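Local coordinates for cell envelope-related transcriptional attenuator domain-containing protein (Streptococcus agalactiae, PDB 3OKZ) that is uncharacterised but, as a LytR/CpsA/Psr family protein, probably attaches glycopolymers from lipid carriers to the cell wall, at residues S11-E16 with N108-M113; E15-F20 with L232-S237; N41-I46 with L62-L67; N51-K56 with E277-R282; N125-I130 with L194-A199. All coordinates share one frame; numbering follows the deposited sequence.

Contact 1 (S11-E16 with N108-M113); sequences SHAIEE and NVDYFM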
# COMPACT_ATOMS: atom_id res chain seq x y z
N SER A 11 10.06 -12.68 -11.95
CA SER A 11 10.96 -11.53 -12.02
C SER A 11 12.25 -11.93 -11.32
O SER A 11 12.22 -12.69 -10.35
CB SER A 11 10.35 -10.32 -11.31
OG SER A 11 11.21 -9.19 -11.37
N HIS A 12 13.38 -11.42 -11.80
CA HIS A 12 14.66 -11.76 -11.20
C HIS A 12 15.40 -10.53 -10.71
O HIS A 12 16.58 -10.60 -10.38
CB HIS A 12 15.53 -12.52 -12.21
CG HIS A 12 14.89 -13.77 -12.73
ND1 HIS A 12 14.56 -14.83 -11.91
CD2 HIS A 12 14.50 -14.13 -13.97
CE1 HIS A 12 13.99 -15.78 -12.62
NE2 HIS A 12 13.95 -15.38 -13.88
N ALA A 13 14.70 -9.41 -10.65
CA ALA A 13 15.27 -8.13 -10.22
C ALA A 13 16.15 -8.20 -8.98
O ALA A 13 17.16 -7.52 -8.88
CB ALA A 13 14.15 -7.13 -10.01
N ILE A 14 15.76 -9.02 -8.01
CA ILE A 14 16.54 -9.13 -6.79
C ILE A 14 17.76 -10.02 -6.97
O ILE A 14 18.80 -9.78 -6.37
CB ILE A 14 15.67 -9.65 -5.63
CG1 ILE A 14 14.69 -8.55 -5.20
CG2 ILE A 14 16.55 -10.09 -4.47
CD1 ILE A 14 13.85 -8.89 -4.00
N GLU A 15 17.62 -11.04 -7.81
CA GLU A 15 18.72 -11.96 -8.08
C GLU A 15 19.77 -11.28 -8.93
O GLU A 15 20.86 -11.81 -9.13
CB GLU A 15 18.22 -13.21 -8.80
CG GLU A 15 17.16 -13.96 -8.02
CD GLU A 15 15.79 -13.36 -8.19
OE1 GLU A 15 15.08 -13.80 -9.12
OE2 GLU A 15 15.43 -12.44 -7.42
N GLU A 16 19.44 -10.10 -9.43
CA GLU A 16 20.34 -9.34 -10.29
C GLU A 16 20.56 -7.94 -9.76
O GLU A 16 21.04 -7.07 -10.47
CB GLU A 16 19.75 -9.28 -11.70
CG GLU A 16 19.22 -10.63 -12.14
CD GLU A 16 18.48 -10.57 -13.45
OE1 GLU A 16 17.99 -11.63 -13.89
OE2 GLU A 16 18.38 -9.47 -14.04
N ASN A 108 4.55 -3.21 -14.88
CA ASN A 108 4.55 -4.55 -14.32
C ASN A 108 5.19 -4.43 -12.94
O ASN A 108 6.30 -3.91 -12.77
CB ASN A 108 5.33 -5.51 -15.23
CG ASN A 108 4.53 -5.91 -16.48
OD1 ASN A 108 5.00 -6.70 -17.31
ND2 ASN A 108 3.31 -5.38 -16.60
N VAL A 109 4.45 -4.88 -11.94
CA VAL A 109 4.89 -4.82 -10.55
C VAL A 109 5.73 -6.04 -10.15
O VAL A 109 5.18 -7.08 -9.81
CB VAL A 109 3.67 -4.71 -9.61
CG1 VAL A 109 4.13 -4.53 -8.18
CG2 VAL A 109 2.79 -3.55 -10.04
N ASP A 110 7.04 -5.88 -10.16
CA ASP A 110 7.97 -6.95 -9.80
C ASP A 110 7.50 -7.93 -8.72
O ASP A 110 7.33 -9.13 -8.97
CB ASP A 110 9.30 -6.33 -9.38
CG ASP A 110 10.08 -5.79 -10.55
OD1 ASP A 110 10.83 -4.81 -10.38
OD2 ASP A 110 9.96 -6.37 -11.65
N TYR A 111 7.28 -7.43 -7.51
CA TYR A 111 6.86 -8.29 -6.43
C TYR A 111 5.55 -7.87 -5.78
O TYR A 111 4.83 -7.02 -6.29
CB TYR A 111 7.97 -8.38 -5.37
CG TYR A 111 9.28 -8.83 -5.97
CD1 TYR A 111 10.20 -7.91 -6.46
CD2 TYR A 111 9.54 -10.19 -6.15
CE1 TYR A 111 11.35 -8.33 -7.13
CE2 TYR A 111 10.69 -10.62 -6.81
CZ TYR A 111 11.59 -9.69 -7.31
OH TYR A 111 12.68 -10.12 -8.02
N PHE A 112 5.24 -8.49 -4.65
CA PHE A 112 4.00 -8.21 -3.96
C PHE A 112 4.09 -8.75 -2.55
O PHE A 112 4.56 -9.87 -2.31
CB PHE A 112 2.86 -8.90 -4.72
CG PHE A 112 1.70 -9.28 -3.86
CD1 PHE A 112 0.67 -8.37 -3.62
CD2 PHE A 112 1.65 -10.54 -3.28
CE1 PHE A 112 -0.40 -8.70 -2.80
CE2 PHE A 112 0.58 -10.90 -2.45
CZ PHE A 112 -0.45 -9.97 -2.21
N MSE A 113 3.63 -7.96 -1.59
CA MSE A 113 3.66 -8.40 -0.22
C MSE A 113 2.38 -8.01 0.50
O MSE A 113 1.87 -6.88 0.37
CB MSE A 113 4.86 -7.80 0.50
CG MSE A 113 4.93 -8.19 1.97
SE MSE A 113 6.46 -7.46 2.87
CE MSE A 113 7.67 -8.92 2.67

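Contact 2 (E15-F20 with L232-S237); sequences EETKPF and LAYKDS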
# COMPACT_ATOMS: atom_id res chain seq x y z
N GLU A 15 17.62 -11.04 -7.81
CA GLU A 15 18.72 -11.96 -8.08
C GLU A 15 19.77 -11.28 -8.93
O GLU A 15 20.86 -11.81 -9.13
CB GLU A 15 18.22 -13.21 -8.80
CG GLU A 15 17.16 -13.96 -8.02
CD GLU A 15 15.79 -13.36 -8.19
OE1 GLU A 15 15.08 -13.80 -9.12
OE2 GLU A 15 15.43 -12.44 -7.42
N GLU A 16 19.44 -10.10 -9.43
CA GLU A 16 20.34 -9.34 -10.29
C GLU A 16 20.56 -7.94 -9.76
O GLU A 16 21.04 -7.07 -10.47
CB GLU A 16 19.75 -9.28 -11.70
CG GLU A 16 19.22 -10.63 -12.14
CD GLU A 16 18.48 -10.57 -13.45
OE1 GLU A 16 17.99 -11.63 -13.89
OE2 GLU A 16 18.38 -9.47 -14.04
N THR A 17 20.21 -7.73 -8.49
CA THR A 17 20.36 -6.44 -7.84
C THR A 17 19.89 -5.28 -8.71
O THR A 17 20.54 -4.22 -8.77
CB THR A 17 21.82 -6.19 -7.43
OG1 THR A 17 22.40 -7.41 -6.96
CG2 THR A 17 21.87 -5.17 -6.29
N LYS A 18 18.75 -5.48 -9.38
CA LYS A 18 18.15 -4.48 -10.27
C LYS A 18 17.00 -3.79 -9.52
O LYS A 18 16.31 -4.42 -8.71
CB LYS A 18 17.61 -5.18 -11.52
CG LYS A 18 17.02 -4.25 -12.57
CD LYS A 18 18.08 -3.33 -13.19
CE LYS A 18 17.43 -2.24 -14.06
NZ LYS A 18 18.39 -1.18 -14.49
N PRO A 19 16.79 -2.47 -9.76
CA PRO A 19 15.72 -1.71 -9.10
C PRO A 19 14.40 -2.45 -9.25
O PRO A 19 14.14 -3.07 -10.29
CB PRO A 19 15.72 -0.40 -9.86
CG PRO A 19 17.14 -0.23 -10.25
CD PRO A 19 17.52 -1.61 -10.71
N PHE A 20 13.54 -2.39 -8.24
CA PHE A 20 12.29 -3.10 -8.39
C PHE A 20 11.10 -2.45 -7.72
O PHE A 20 11.24 -1.51 -6.95
CB PHE A 20 12.46 -4.53 -7.90
CG PHE A 20 12.66 -4.64 -6.42
CD1 PHE A 20 11.57 -4.86 -5.58
CD2 PHE A 20 13.93 -4.54 -5.86
CE1 PHE A 20 11.75 -4.98 -4.20
CE2 PHE A 20 14.12 -4.67 -4.48
CZ PHE A 20 13.03 -4.89 -3.65
N LEU A 232 19.96 -7.82 1.34
CA LEU A 232 20.81 -6.87 2.04
C LEU A 232 21.34 -5.84 1.06
O LEU A 232 21.68 -4.71 1.43
CB LEU A 232 22.00 -7.59 2.68
CG LEU A 232 21.85 -8.28 4.04
CD1 LEU A 232 20.42 -8.71 4.31
CD2 LEU A 232 22.80 -9.47 4.05
N ALA A 233 21.42 -6.23 -0.20
CA ALA A 233 21.90 -5.33 -1.23
C ALA A 233 21.05 -4.08 -1.31
O ALA A 233 21.49 -3.06 -1.85
CB ALA A 233 21.93 -6.04 -2.58
N TYR A 234 19.82 -4.13 -0.78
CA TYR A 234 18.94 -2.96 -0.84
C TYR A 234 18.75 -2.23 0.50
O TYR A 234 18.06 -1.21 0.58
CB TYR A 234 17.57 -3.35 -1.40
CG TYR A 234 17.61 -4.11 -2.72
CD1 TYR A 234 17.95 -5.46 -2.76
CD2 TYR A 234 17.26 -3.48 -3.92
CE1 TYR A 234 17.93 -6.17 -3.97
CE2 TYR A 234 17.25 -4.18 -5.13
CZ TYR A 234 17.58 -5.53 -5.15
OH TYR A 234 17.52 -6.25 -6.32
N LYS A 235 19.39 -2.76 1.54
CA LYS A 235 19.31 -2.19 2.89
C LYS A 235 19.71 -0.72 2.94
O LYS A 235 19.16 0.05 3.73
CB LYS A 235 20.18 -3.00 3.86
CG LYS A 235 20.33 -2.37 5.25
CD LYS A 235 21.57 -2.87 5.96
CE LYS A 235 22.11 -1.84 6.95
NZ LYS A 235 21.27 -1.67 8.17
N ASP A 236 20.67 -0.32 2.12
CA ASP A 236 21.12 1.07 2.11
C ASP A 236 20.07 1.94 1.44
O ASP A 236 19.87 3.09 1.82
CB ASP A 236 22.44 1.19 1.36
CG ASP A 236 23.41 0.08 1.71
OD1 ASP A 236 23.12 -1.08 1.37
OD2 ASP A 236 24.45 0.37 2.33
N SER A 237 19.40 1.37 0.44
CA SER A 237 18.38 2.09 -0.31
C SER A 237 17.22 2.51 0.57
O SER A 237 16.61 3.56 0.36
CB SER A 237 17.85 1.21 -1.46
OG SER A 237 18.86 0.98 -2.42

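Contact 3 (N41-I46 with L62-L67); sequences NSDSMI and LERDVL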
# COMPACT_ATOMS: atom_id res chain seq x y z
N ASN A 41 -10.19 -7.42 2.77
CA ASN A 41 -10.23 -6.09 2.19
C ASN A 41 -8.89 -5.39 2.19
O ASN A 41 -8.13 -5.48 3.16
CB ASN A 41 -11.26 -5.24 2.94
CG ASN A 41 -12.67 -5.52 2.50
OD1 ASN A 41 -13.10 -5.05 1.44
ND2 ASN A 41 -13.41 -6.29 3.29
N SER A 42 -8.59 -4.69 1.10
CA SER A 42 -7.33 -3.96 0.99
C SER A 42 -7.44 -2.80 1.95
O SER A 42 -8.05 -1.77 1.65
CB SER A 42 -7.11 -3.44 -0.44
OG SER A 42 -8.07 -2.45 -0.81
N ASP A 43 -6.85 -2.99 3.13
CA ASP A 43 -6.87 -1.98 4.17
C ASP A 43 -5.87 -0.89 3.81
O ASP A 43 -5.93 0.22 4.33
CB ASP A 43 -6.51 -2.61 5.50
CG ASP A 43 -6.92 -1.75 6.67
OD1 ASP A 43 -8.13 -1.48 6.79
OD2 ASP A 43 -6.03 -1.36 7.46
N SER A 44 -4.96 -1.23 2.91
CA SER A 44 -3.93 -0.30 2.47
C SER A 44 -3.22 -0.81 1.24
O SER A 44 -3.02 -2.02 1.08
CB SER A 44 -2.90 -0.08 3.55
OG SER A 44 -1.97 0.90 3.13
N MSE A 45 -2.84 0.11 0.36
CA MSE A 45 -2.13 -0.27 -0.83
C MSE A 45 -1.07 0.73 -1.12
O MSE A 45 -1.36 1.91 -1.29
CB MSE A 45 -3.08 -0.40 -2.00
CG MSE A 45 -3.61 -1.81 -2.15
SE MSE A 45 -4.59 -1.98 -3.75
CE MSE A 45 -6.22 -1.13 -3.16
N ILE A 46 0.17 0.27 -1.17
CA ILE A 46 1.29 1.17 -1.45
C ILE A 46 2.21 0.53 -2.45
O ILE A 46 2.65 -0.60 -2.27
CB ILE A 46 2.13 1.46 -0.19
CG1 ILE A 46 1.23 1.85 0.98
CG2 ILE A 46 3.11 2.57 -0.49
CD1 ILE A 46 0.55 0.66 1.62
N LEU A 62 -2.08 4.41 -2.61
CA LEU A 62 -3.11 4.40 -3.65
C LEU A 62 -4.50 4.50 -3.04
O LEU A 62 -4.99 3.55 -2.44
CB LEU A 62 -2.98 3.13 -4.48
CG LEU A 62 -1.54 2.77 -4.85
CD1 LEU A 62 -1.47 1.43 -5.61
CD2 LEU A 62 -0.95 3.90 -5.67
N GLU A 63 -5.13 5.66 -3.23
CA GLU A 63 -6.47 5.94 -2.70
C GLU A 63 -7.50 4.86 -3.02
O GLU A 63 -7.85 4.65 -4.18
CB GLU A 63 -6.96 7.29 -3.24
CG GLU A 63 -8.38 7.63 -2.81
CD GLU A 63 -8.58 7.46 -1.31
OE1 GLU A 63 -7.83 8.09 -0.53
OE2 GLU A 63 -9.48 6.69 -0.91
N ARG A 64 -7.99 4.20 -1.98
CA ARG A 64 -8.97 3.12 -2.12
C ARG A 64 -10.26 3.49 -2.83
O ARG A 64 -10.95 2.62 -3.36
CB ARG A 64 -9.34 2.59 -0.74
CG ARG A 64 -9.83 3.69 0.21
CD ARG A 64 -10.36 3.12 1.51
NE ARG A 64 -9.41 2.17 2.08
CZ ARG A 64 -9.62 1.50 3.21
NH1 ARG A 64 -10.75 1.69 3.89
NH2 ARG A 64 -8.71 0.65 3.65
N ASP A 65 -10.60 4.79 -2.83
CA ASP A 65 -11.83 5.27 -3.46
C ASP A 65 -11.67 5.67 -4.93
O ASP A 65 -12.62 6.14 -5.56
CB ASP A 65 -12.39 6.45 -2.64
CG ASP A 65 -12.99 6.01 -1.29
OD1 ASP A 65 -13.28 6.89 -0.44
OD2 ASP A 65 -13.19 4.79 -1.08
N VAL A 66 -10.48 5.46 -5.49
CA VAL A 66 -10.23 5.79 -6.89
C VAL A 66 -11.14 4.98 -7.82
O VAL A 66 -11.28 3.76 -7.66
CB VAL A 66 -8.75 5.52 -7.23
CG1 VAL A 66 -8.54 5.49 -8.73
CG2 VAL A 66 -7.89 6.60 -6.61
N LEU A 67 -11.77 5.66 -8.77
CA LEU A 67 -12.68 5.00 -9.71
C LEU A 67 -11.88 4.28 -10.79
O LEU A 67 -11.16 4.91 -11.56
CB LEU A 67 -13.60 6.03 -10.36
CG LEU A 67 -14.74 5.55 -11.24
CD1 LEU A 67 -15.71 4.70 -10.41
CD2 LEU A 67 -15.45 6.74 -11.82

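Contact 4 (N51-K56 with E277-R282); sequences NPKTNK and ELDKKR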
# COMPACT_ATOMS: atom_id res chain seq x y z
N ASN A 51 15.64 1.35 -5.63
CA ASN A 51 16.68 1.38 -6.65
C ASN A 51 18.04 1.30 -5.98
O ASN A 51 18.56 2.31 -5.48
CB ASN A 51 16.59 2.66 -7.47
CG ASN A 51 17.51 2.63 -8.66
OD1 ASN A 51 18.71 2.38 -8.53
ND2 ASN A 51 16.96 2.91 -9.84
N PRO A 52 18.65 0.11 -5.96
CA PRO A 52 19.95 -0.11 -5.33
C PRO A 52 21.03 0.80 -5.91
O PRO A 52 21.98 1.20 -5.22
CB PRO A 52 20.22 -1.58 -5.61
CG PRO A 52 19.56 -1.78 -6.95
CD PRO A 52 18.25 -1.07 -6.75
N LYS A 53 20.86 1.13 -7.18
CA LYS A 53 21.78 1.98 -7.93
C LYS A 53 21.75 3.42 -7.42
O LYS A 53 22.70 3.88 -6.78
CB LYS A 53 21.41 1.90 -9.41
CG LYS A 53 22.49 2.31 -10.39
CD LYS A 53 22.04 2.02 -11.82
CE LYS A 53 20.76 2.77 -12.18
NZ LYS A 53 20.33 2.52 -13.58
N THR A 54 20.66 4.13 -7.71
CA THR A 54 20.50 5.53 -7.30
C THR A 54 20.41 5.66 -5.79
O THR A 54 20.37 6.77 -5.25
CB THR A 54 19.23 6.15 -7.87
OG1 THR A 54 18.09 5.61 -7.18
CG2 THR A 54 19.13 5.85 -9.36
N ASN A 55 20.36 4.51 -5.12
CA ASN A 55 20.29 4.46 -3.66
C ASN A 55 19.10 5.26 -3.11
O ASN A 55 19.27 6.18 -2.31
CB ASN A 55 21.60 5.02 -3.09
CG ASN A 55 21.88 4.53 -1.71
OD1 ASN A 55 21.98 3.33 -1.48
ND2 ASN A 55 22.02 5.46 -0.77
N LYS A 56 17.89 4.91 -3.54
CA LYS A 56 16.71 5.63 -3.10
C LYS A 56 15.45 4.77 -3.09
O LYS A 56 15.39 3.73 -3.74
CB LYS A 56 16.50 6.85 -4.00
CG LYS A 56 15.32 7.75 -3.61
CD LYS A 56 15.27 9.03 -4.46
CE LYS A 56 15.20 8.72 -5.96
NZ LYS A 56 15.20 9.94 -6.82
N GLU A 277 11.93 5.59 -11.69
CA GLU A 277 12.53 4.88 -10.56
C GLU A 277 12.94 3.46 -10.90
O GLU A 277 14.00 3.00 -10.48
CB GLU A 277 11.55 4.82 -9.38
CG GLU A 277 11.22 6.16 -8.78
CD GLU A 277 12.46 6.96 -8.46
OE1 GLU A 277 13.45 6.35 -7.99
OE2 GLU A 277 12.46 8.19 -8.68
N LEU A 278 12.09 2.76 -11.65
CA LEU A 278 12.40 1.38 -12.01
C LEU A 278 13.22 1.28 -13.29
O LEU A 278 13.37 0.19 -13.86
CB LEU A 278 11.12 0.55 -12.16
CG LEU A 278 10.20 0.31 -10.95
CD1 LEU A 278 10.97 0.50 -9.64
CD2 LEU A 278 9.02 1.26 -11.02
N ASP A 279 13.75 2.42 -13.74
CA ASP A 279 14.54 2.45 -14.97
C ASP A 279 13.69 1.95 -16.13
O ASP A 279 14.06 1.00 -16.84
CB ASP A 279 15.80 1.59 -14.86
CG ASP A 279 16.96 2.30 -14.16
OD1 ASP A 279 16.98 3.55 -14.14
OD2 ASP A 279 17.87 1.61 -13.65
N LYS A 280 12.52 2.56 -16.30
CA LYS A 280 11.61 2.21 -17.39
C LYS A 280 11.36 3.45 -18.23
O LYS A 280 11.42 4.57 -17.73
CB LYS A 280 10.28 1.70 -16.83
CG LYS A 280 10.37 0.35 -16.17
CD LYS A 280 9.11 0.04 -15.38
CE LYS A 280 9.15 -1.35 -14.80
NZ LYS A 280 9.11 -2.37 -15.87
N LYS A 281 11.10 3.25 -19.51
CA LYS A 281 10.84 4.38 -20.38
C LYS A 281 9.51 4.99 -19.95
O LYS A 281 8.62 4.28 -19.49
CB LYS A 281 10.77 3.91 -21.84
CG LYS A 281 12.11 3.44 -22.41
CD LYS A 281 12.02 3.32 -23.92
CE LYS A 281 13.38 3.08 -24.55
NZ LYS A 281 13.26 2.99 -26.04
N ARG A 282 9.39 6.31 -20.08
CA ARG A 282 8.16 6.98 -19.70
C ARG A 282 7.31 7.10 -20.95
O ARG A 282 7.83 7.04 -22.06
CB ARG A 282 8.47 8.38 -19.14
CG ARG A 282 9.39 8.39 -17.92
CD ARG A 282 10.82 8.08 -18.31
NE ARG A 282 11.72 7.98 -17.16
CZ ARG A 282 12.99 7.60 -17.24
NH1 ARG A 282 13.52 7.29 -18.42
NH2 ARG A 282 13.74 7.53 -16.15
O HOH W 1 16.00 6.98 -8.43

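Contact 5 (N125-I130 with L194-A199); sequences NAVGGI and LKKILA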
# COMPACT_ATOMS: atom_id res chain seq x y z
N ASN A 125 5.52 -4.27 17.42
CA ASN A 125 6.00 -4.76 18.71
C ASN A 125 7.36 -5.44 18.62
O ASN A 125 8.18 -5.33 19.52
CB ASN A 125 4.98 -5.71 19.35
CG ASN A 125 3.76 -4.97 19.95
OD1 ASN A 125 3.86 -3.82 20.40
ND2 ASN A 125 2.61 -5.64 19.98
N ALA A 126 7.61 -6.13 17.51
CA ALA A 126 8.88 -6.82 17.34
C ALA A 126 10.09 -5.89 17.35
O ALA A 126 11.17 -6.31 17.74
CB ALA A 126 8.87 -7.61 16.06
N VAL A 127 9.92 -4.65 16.92
CA VAL A 127 11.04 -3.71 16.92
C VAL A 127 10.95 -2.84 18.17
O VAL A 127 11.43 -1.70 18.19
CB VAL A 127 11.06 -2.81 15.65
CG1 VAL A 127 11.00 -3.66 14.41
CG2 VAL A 127 9.91 -1.81 15.67
N GLY A 128 10.34 -3.39 19.21
CA GLY A 128 10.22 -2.64 20.45
C GLY A 128 9.35 -1.39 20.34
O GLY A 128 9.66 -0.36 20.95
N GLY A 129 8.28 -1.48 19.56
CA GLY A 129 7.37 -0.36 19.40
C GLY A 129 7.94 0.86 18.71
O GLY A 129 9.15 0.93 18.45
N ILE A 130 7.07 1.81 18.40
CA ILE A 130 7.51 3.05 17.74
C ILE A 130 6.92 4.28 18.43
O ILE A 130 5.95 4.18 19.21
CB ILE A 130 7.08 3.11 16.29
CG1 ILE A 130 5.56 3.17 16.20
CG2 ILE A 130 7.66 1.93 15.53
CD1 ILE A 130 5.05 3.32 14.79
N LEU A 194 10.52 0.36 9.60
CA LEU A 194 11.68 -0.01 8.80
C LEU A 194 12.93 0.61 9.44
O LEU A 194 13.93 -0.07 9.65
CB LEU A 194 11.53 0.51 7.38
CG LEU A 194 10.85 -0.51 6.48
CD1 LEU A 194 10.25 0.21 5.28
CD2 LEU A 194 11.87 -1.59 6.06
N LYS A 195 12.84 1.90 9.75
CA LYS A 195 13.95 2.61 10.37
C LYS A 195 14.42 1.82 11.57
O LYS A 195 15.62 1.64 11.78
CB LYS A 195 13.51 4.01 10.82
CG LYS A 195 14.66 4.92 11.23
CD LYS A 195 14.20 6.16 11.99
CE LYS A 195 13.90 5.85 13.47
NZ LYS A 195 12.80 4.86 13.66
N LYS A 196 13.46 1.36 12.36
CA LYS A 196 13.72 0.57 13.56
C LYS A 196 14.41 -0.74 13.17
O LYS A 196 15.49 -1.05 13.68
CB LYS A 196 12.39 0.28 14.27
CG LYS A 196 12.40 0.39 15.80
CD LYS A 196 12.58 1.81 16.27
CE LYS A 196 11.93 2.01 17.62
NZ LYS A 196 12.28 0.94 18.56
N ILE A 197 13.80 -1.50 12.27
CA ILE A 197 14.40 -2.75 11.84
C ILE A 197 15.85 -2.50 11.42
O ILE A 197 16.78 -2.95 12.08
CB ILE A 197 13.63 -3.37 10.63
CG1 ILE A 197 12.18 -3.66 11.01
CG2 ILE A 197 14.25 -4.68 10.24
CD1 ILE A 197 11.31 -3.90 9.82
N LEU A 198 16.04 -1.75 10.34
CA LEU A 198 17.37 -1.45 9.83
C LEU A 198 18.40 -1.02 10.89
O LEU A 198 19.59 -1.35 10.77
CB LEU A 198 17.29 -0.36 8.76
CG LEU A 198 16.47 -0.68 7.50
CD1 LEU A 198 16.82 0.32 6.42
CD2 LEU A 198 16.77 -2.09 7.02
N ALA A 199 17.97 -0.26 11.90
CA ALA A 199 18.86 0.19 12.96
C ALA A 199 19.43 -1.01 13.70
O ALA A 199 20.58 -0.98 14.14
CB ALA A 199 18.13 1.08 13.91

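Contact 1 (S11-E16 with N108-M113)
Strand 111-116 of the central mixed sheet of this LCP domain begins where Tyr111 points its phenol ring, hydroxyl first, into the irregular turn that precedes strand 20-28. With CG anti to the carbonyl carbon, chi1 -55°, the ring runs out until its hydroxyl reaches the backbone of that turn. The Ile14 side chain crosses the ring obliquely, CD1 lying over one face toward the rim, 4.0 Å from Tyr111 CE1, while Ala13 CB comes in at the ring edge, near its plane. Aliphatic groups suit the ring, and the hydroxyl takes the Ile14 N-H in a bond that is 3.3 Å from Ile14 N to Tyr111 OH and fairly straight, at 158°. Asp110, whose OD1 already accepts from the backbone N of Ser21, offers its other oxygen to the turn. Ser11, OG anti to its own backbone N, answers it: OG donates to Asp110 OD2 at 3.1 Å, approaching from well above the carboxylate plane.

Contact 2 (E15-F20 with L232-S237)
Tyr234 drives its ring from the turn after helix 228-232 into the chain leading to strand 20-28, and meets it in two ways. Its hydroxyl donates to the backbone carbonyl of Lys18, with 3.2 Å between Tyr234 OH and Lys18 O; the donor sits above the carbonyl plane, off the lone-pair direction, while that oxygen lies at the edge of the Tyr234 ring. Over one ring face comes the edge of Phe20, CE2 foremost and offset toward the rim. This is a T-shaped pair, with centroids 4.9 Å apart and planes at 84°. Farther out, a small apolar touch closes the surface side, where Thr17 CG2 meets Ala233 CB at 3.8 Å.

Torsions and backbone place these groups. Phe20 CG takes the crowded position between backbone N and carbonyl carbon, chi1 69°, which turns the ring out of the strand start toward Tyr234. A type I turn from Leu232 to Lys235, closed by the Lys235 N-H on Leu232 O, presents Tyr234 and Ala233 toward the incoming chain. Behind them, the Phe20 ring also meets Tyr111 at about a right angle, and Ile50 of strand 41-51 touches both Phe20 and Tyr234. Tyrosine therefore suits the place twice over: its face receives the slightly positive C-H edge of Phe20, while its hydroxyl reaches past the aromatic cluster to satisfy a backbone carbonyl.

Contact 3 (N41-I46 with L62-L67)
The straightest polar bond here is a backbone one: Leu62 N donates to Met45 O at 2.9 Å, nearly along the C=O axis, and so pairs the end of strand 56-62 with strand 41-51. Arg64 makes the charged link. Its NH2 reaches Asp43 O at 2.9 Å in a weak bond, the N-H-to-acceptor angle being only 117°, with that carbonyl at the edge of the guanidinium. Asp43 OD1 stands 3.8 Å from Arg64 NH2, a long salt bridge; the two side chains lie alongside one another and point the same way, their planes 68° apart. Arg64 CG takes the crowded position between N and carbonyl carbon, and a bend at chi3 swings the tip toward the corner at residue 43, although the side chain is poorly ordered. Asp43 has a stronger partner in Arg170, which would favour its ionised form.

A type I turn from Glu63 to Val66 carries Arg64, and Glu63 OE2 accepts from Asp65 N. Away from these charges, the buried Met45 (selenomethionine) and Leu62 of adjacent strands turn their side chains toward each other, CB to CB 4.3 Å, apolar residues suited to a buried sheet face. Such a cluster of arginines and acids is consistent with the phosphate-binding pocket of LCP relatives. A classic beta bulge sets Asp43 and Ser44 both opposite Gly26 of strand 20-28, while helix 178-200 brings Asp179 against Arg64.

Contact 4 (N51-K56 with E277-R282)
The Asn51 amide and the Asp279 carboxylate stand at right angles, and the amide works through its edge: ND2 donates to Glu277 O, 3.0 Å away, with the acceptor close to the amide plane and the donor in the carbonyl plane. Asparagine suits the place because this N-H can meet a helix-end carbonyl. Its OD1, whose position is less certain, takes the Thr54 N-H in an Asx motif within the hairpin turn. The helix end is a Schellman motif with Asp279, at positive phi, as C-prime residue. Lys53 bends at chi3 so that NZ reaches Asp279 OD2 at 2.6 Å, a salt bridge entering from above the carboxylate plane; the same oxygen also pairs with Lys18. Lys56 NZ and Glu277 OE2 form a long salt bridge, 3.7 Å, and a water joins Thr54 OG1 to Glu277 OE1. The contact thus fastens the turn between strands 41-51 and 56-62, marked by a G1 bulge, to the C-terminal end of helix 264-277.

Contact 5 (N125-I130 with L194-A199)
Helix 117-126 ends in a Schellman motif, Gly128 being the C-prime residue at phi 65°, a conformation glycine adopts readily, and Gly129 also has positive phi. The turned chain presents two carbonyls to Lys196 of helix 178-200. Lys196 reaches out along the turn, bent at chi2 and chi4, so that NZ meets Val127 O at 2.8 Å, nearly along the C=O axis, and Gly129 O more weakly at 3.1 Å. Lysine fits because its ammonium can serve several acceptors while its methylenes pack: Val127 CG2 lies 3.3 Å from Lys196 CG. The other Val127 branch, CG1, meets Ile197 CG1 at 3.6 Å, the two side chains crossing obliquely. The positive charge beside the C-terminal end of a helix would be favoured by the carbonyls gathered there. Just ahead of strand 130-134, the end of helix 117-126 is so joined to the later part of helix 178-200, and helix 203-212 meets both partners, Ile209 touching Val127 and Tyr206 touching Ile197.

How the contacts relate
Contacts 1 and 2 start from the same N-terminal stretch before strand 20-28: contact 1 closes its loop at strand 111-116, contact 2 only after helix 228-232. Both loops enclose contact 3, which joins strands 41-51 and 56-62 at the far end of their hairpin. Contact 4 opens at that hairpin's turn and closes after helix 264-277, so it crosses contacts 1, 2 and 3. Contact 5, linking helices 117-126 and 178-200, follows contacts 1 and 3 in series and falls within the loops of contacts 2 and 4. Contacts 1, 2 and 4 gather on one side of the chain's centre; contact 5 touches contact 2 through Lys235 and Leu198.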